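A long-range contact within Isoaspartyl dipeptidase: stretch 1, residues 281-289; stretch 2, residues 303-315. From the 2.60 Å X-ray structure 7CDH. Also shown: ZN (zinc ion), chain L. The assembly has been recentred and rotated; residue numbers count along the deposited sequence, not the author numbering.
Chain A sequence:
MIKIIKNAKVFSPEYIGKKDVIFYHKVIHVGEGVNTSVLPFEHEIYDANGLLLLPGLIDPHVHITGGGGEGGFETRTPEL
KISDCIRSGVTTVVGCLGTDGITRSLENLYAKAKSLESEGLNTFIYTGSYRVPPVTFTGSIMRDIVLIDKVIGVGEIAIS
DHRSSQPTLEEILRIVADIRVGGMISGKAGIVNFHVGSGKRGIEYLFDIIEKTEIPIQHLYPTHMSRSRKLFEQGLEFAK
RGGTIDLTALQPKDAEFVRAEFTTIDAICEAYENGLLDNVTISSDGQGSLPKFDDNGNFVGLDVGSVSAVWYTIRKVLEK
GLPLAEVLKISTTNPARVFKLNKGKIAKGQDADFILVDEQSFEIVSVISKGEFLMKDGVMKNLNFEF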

# COMPACT_ATOMS: atom_id res chain seq x y z
N THR A 281 -25.42 -26.36 -21.48
CA THR A 281 -24.12 -26.40 -22.20
C THR A 281 -23.38 -27.62 -21.68
O THR A 281 -23.75 -28.11 -20.63
CB THR A 281 -23.33 -25.09 -22.09
OG1 THR A 281 -22.95 -24.96 -20.72
CG2 THR A 281 -24.09 -23.86 -22.52
N ILE A 282 -22.40 -28.09 -22.42
CA ILE A 282 -21.36 -29.00 -21.89
C ILE A 282 -19.97 -28.36 -22.03
O ILE A 282 -19.75 -27.47 -22.92
CB ILE A 282 -21.45 -30.37 -22.57
CG1 ILE A 282 -21.20 -30.29 -24.07
CG2 ILE A 282 -22.79 -31.02 -22.23
CD1 ILE A 282 -20.92 -31.63 -24.71
N SER A 283 -19.04 -28.83 -21.20
CA SER A 283 -17.62 -28.39 -21.19
C SER A 283 -16.70 -29.56 -20.83
O SER A 283 -17.12 -30.46 -20.07
CB SER A 283 -17.47 -27.22 -20.25
OG SER A 283 -17.68 -27.62 -18.90
N SER A 284 -15.48 -29.56 -21.35
CA SER A 284 -14.51 -30.66 -21.10
C SER A 284 -14.01 -30.59 -19.68
O SER A 284 -13.77 -31.68 -19.07
CB SER A 284 -13.35 -30.60 -22.03
OG SER A 284 -12.80 -29.29 -22.05
N ASP A 285 -13.85 -29.37 -19.16
CA ASP A 285 -12.98 -29.12 -17.99
C ASP A 285 -11.56 -29.60 -18.36
O ASP A 285 -10.92 -30.31 -17.57
CB ASP A 285 -13.52 -29.86 -16.77
CG ASP A 285 -13.11 -29.18 -15.48
OD1 ASP A 285 -12.55 -28.10 -15.59
OD2 ASP A 285 -13.42 -29.71 -14.38
N GLY A 286 -11.14 -29.30 -19.58
CA GLY A 286 -9.90 -29.85 -20.15
C GLY A 286 -8.70 -29.43 -19.32
O GLY A 286 -8.71 -28.27 -18.89
N GLN A 287 -7.73 -30.33 -19.15
CA GLN A 287 -6.51 -30.20 -18.29
C GLN A 287 -6.89 -30.16 -16.80
O GLN A 287 -5.99 -30.05 -15.97
CB GLN A 287 -5.69 -28.97 -18.70
CG GLN A 287 -5.49 -28.91 -20.20
CD GLN A 287 -4.93 -30.21 -20.74
OE1 GLN A 287 -5.51 -30.85 -21.62
NE2 GLN A 287 -3.81 -30.63 -20.19
N GLY A 288 -8.18 -30.24 -16.47
CA GLY A 288 -8.65 -30.33 -15.08
C GLY A 288 -8.12 -31.59 -14.43
O GLY A 288 -7.59 -32.46 -15.16
N SER A 289 -8.22 -31.67 -13.10
CA SER A 289 -7.96 -32.88 -12.27
C SER A 289 -9.15 -33.85 -12.33
O SER A 289 -10.29 -33.40 -12.01
CB SER A 289 -7.65 -32.46 -10.87
OG SER A 289 -8.24 -31.19 -10.60
ZN ZN L . -12.78 -26.48 -13.88
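Stretch 2 (303-315) DVGSVSAVWYTIR

What holds the two stretches together most firmly? Two backbone hydrogen bonds do, both made by Gly305. Its carbonyl accepts from the turn of stretch 1, with Gln287 N 2.8 Å from Gly305 O and an N-H...O angle of 163°; its amide donates back, Gly305 N lying 3.2 Å from Gly288 O at a less linear 143°. Gly288 O also receives a CA-H...O contact from Val304, whose CA is 3.1 Å away. A water adds a bridge, donating to Gln287 OE1 at 2.8 Å and accepting from Val307 N at 2.9 Å.

Why does the chain come so close at this point? Stretch 1 leaves its strand at Ser283 and folds into a type II beta turn from Asp285 to Gly288, closed by Gly288 N to Asp285 O at 3.0 Å. Stretch 2 meets this turn in an extended conformation from Val304 to Ser306, and Gly286 CA and Gly305 CA come within 4.0 Å. Glycine makes that approach possible: a CB on Gly305 would point toward stretch 1 and clash with Asp285 O and Gly286 CA. Instead, Gly305 CA makes a CA-H...O contact with Asp285 O at 3.5 Å, while Gly286 CA makes another with Gly305 O, also at 3.5 Å. On the same turn, Asp285 OD1 binds the zinc ion at 2.4 Å.

How do the two chains run past each other? In opposite senses: Ser284 pairs with Val307, Gly286 with Gly305, and Ser289 with Val304. Beyond Gly305, a type I beta turn from Ser306 to Ala309 leads stretch 2 into its helix, with Ala309 N 3.0 Å from Ser306 O. The axes of strand 281-283 and helix 309-315 approach to 8.6 Å, and their N-to-C directions differ by 133°, so the helix runs obliquely back along the strand.

Which side chains fill the space between them? Ser284 points toward stretch 2, its CB 3.1 Å from Ser306 O and 3.6 Å from Val307 CA. Further back along the strand, Ile282 also points toward the helix; its CD1 lies 3.9 Å from both Val310 O and Thr313 CG2, with apolar contacts to Val310 CG1 at 4.4 Å and Ile314 CG1 at 4.5 Å. Ser283, between them, points away, in keeping with the alternation of a strand. Beside the turn, Val304 CG1 packs 3.6 Å from Gln287 CA. Altogether the contact buries 539 Å², summed over both sides.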

# COMPACT_ATOMS: atom_id res chain seq x y z
N ASP A 303 -7.75 -38.50 -13.11
CA ASP A 303 -6.71 -37.94 -14.02
C ASP A 303 -7.28 -36.62 -14.60
O ASP A 303 -7.87 -35.82 -13.77
CB ASP A 303 -6.21 -39.02 -15.01
CG ASP A 303 -4.72 -38.99 -15.39
OD1 ASP A 303 -3.85 -39.25 -14.52
OD2 ASP A 303 -4.41 -38.75 -16.58
N VAL A 304 -7.16 -36.43 -15.93
CA VAL A 304 -7.05 -35.13 -16.68
C VAL A 304 -8.20 -34.95 -17.70
O VAL A 304 -8.28 -35.70 -18.66
CB VAL A 304 -5.69 -35.02 -17.42
CG1 VAL A 304 -5.38 -33.60 -17.86
CG2 VAL A 304 -4.52 -35.58 -16.61
N GLY A 305 -9.02 -33.91 -17.57
CA GLY A 305 -9.94 -33.51 -18.65
C GLY A 305 -9.24 -33.46 -20.00
O GLY A 305 -8.13 -32.92 -20.07
N SER A 306 -9.89 -33.96 -21.07
CA SER A 306 -9.52 -33.73 -22.49
C SER A 306 -10.62 -32.92 -23.17
O SER A 306 -11.78 -33.19 -22.89
CB SER A 306 -9.25 -35.03 -23.22
OG SER A 306 -8.65 -34.76 -24.50
N VAL A 307 -10.26 -31.97 -24.02
CA VAL A 307 -11.21 -31.22 -24.88
C VAL A 307 -11.88 -32.21 -25.86
O VAL A 307 -12.96 -31.87 -26.38
CB VAL A 307 -10.55 -30.04 -25.61
CG1 VAL A 307 -10.13 -28.96 -24.64
CG2 VAL A 307 -9.38 -30.48 -26.46
N SER A 308 -11.28 -33.38 -26.09
CA SER A 308 -11.89 -34.49 -26.87
C SER A 308 -13.24 -34.90 -26.26
O SER A 308 -14.14 -35.39 -27.00
CB SER A 308 -10.94 -35.67 -27.02
OG SER A 308 -10.91 -36.46 -25.84
N ALA A 309 -13.45 -34.65 -24.97
CA ALA A 309 -14.72 -35.00 -24.31
C ALA A 309 -15.92 -34.35 -25.03
O ALA A 309 -17.03 -34.88 -24.87
CB ALA A 309 -14.69 -34.60 -22.87
N VAL A 310 -15.76 -33.25 -25.75
CA VAL A 310 -16.95 -32.49 -26.21
C VAL A 310 -17.60 -33.27 -27.37
O VAL A 310 -18.83 -33.53 -27.33
CB VAL A 310 -16.59 -31.05 -26.59
CG1 VAL A 310 -17.68 -30.43 -27.44
CG2 VAL A 310 -16.36 -30.21 -25.33
N TRP A 311 -16.82 -33.63 -28.37
CA TRP A 311 -17.33 -34.33 -29.57
C TRP A 311 -17.69 -35.76 -29.17
O TRP A 311 -18.70 -36.31 -29.65
CB TRP A 311 -16.32 -34.24 -30.70
CG TRP A 311 -16.80 -34.87 -31.96
CD1 TRP A 311 -16.22 -35.92 -32.61
CD2 TRP A 311 -17.98 -34.53 -32.71
NE1 TRP A 311 -16.93 -36.22 -33.73
CE2 TRP A 311 -18.01 -35.38 -33.82
CE3 TRP A 311 -18.98 -33.56 -32.57
CZ2 TRP A 311 -19.02 -35.32 -34.79
CZ3 TRP A 311 -19.99 -33.50 -33.51
CH2 TRP A 311 -20.00 -34.37 -34.60
N TYR A 312 -16.94 -36.33 -28.25
CA TYR A 312 -17.24 -37.67 -27.70
C TYR A 312 -18.67 -37.65 -27.12
O TYR A 312 -19.42 -38.62 -27.37
CB TYR A 312 -16.20 -38.06 -26.65
CG TYR A 312 -16.40 -39.43 -26.05
CD1 TYR A 312 -16.05 -40.58 -26.73
CD2 TYR A 312 -16.96 -39.57 -24.80
CE1 TYR A 312 -16.22 -41.83 -26.17
CE2 TYR A 312 -17.16 -40.81 -24.23
CZ TYR A 312 -16.78 -41.95 -24.91
OH TYR A 312 -16.98 -43.15 -24.31
N THR A 313 -18.99 -36.63 -26.33
CA THR A 313 -20.27 -36.53 -25.56
C THR A 313 -21.41 -36.32 -26.57
O THR A 313 -22.39 -37.02 -26.46
CB THR A 313 -20.20 -35.51 -24.41
OG1 THR A 313 -19.24 -35.99 -23.46
CG2 THR A 313 -21.53 -35.31 -23.70
N ILE A 314 -21.22 -35.49 -27.58
CA ILE A 314 -22.20 -35.29 -28.67
C ILE A 314 -22.48 -36.64 -29.38
O ILE A 314 -23.67 -36.96 -29.61
CB ILE A 314 -21.71 -34.20 -29.63
CG1 ILE A 314 -21.73 -32.83 -28.95
CG2 ILE A 314 -22.51 -34.20 -30.93
CD1 ILE A 314 -20.95 -31.79 -29.71
N ARG A 315 -21.45 -37.42 -29.68
CA ARG A 315 -21.58 -38.73 -30.34
C ARG A 315 -22.35 -39.69 -29.42
O ARG A 315 -23.16 -40.48 -29.95
CB ARG A 315 -20.22 -39.29 -30.73
CG ARG A 315 -19.64 -38.64 -31.98
CD ARG A 315 -18.37 -39.30 -32.43
NE ARG A 315 -18.68 -40.57 -33.06
CZ ARG A 315 -17.82 -41.32 -33.76
NH1 ARG A 315 -16.57 -40.93 -33.92
NH2 ARG A 315 -18.23 -42.46 -34.30
O HOH W 1 -7.53 -31.41 -23.42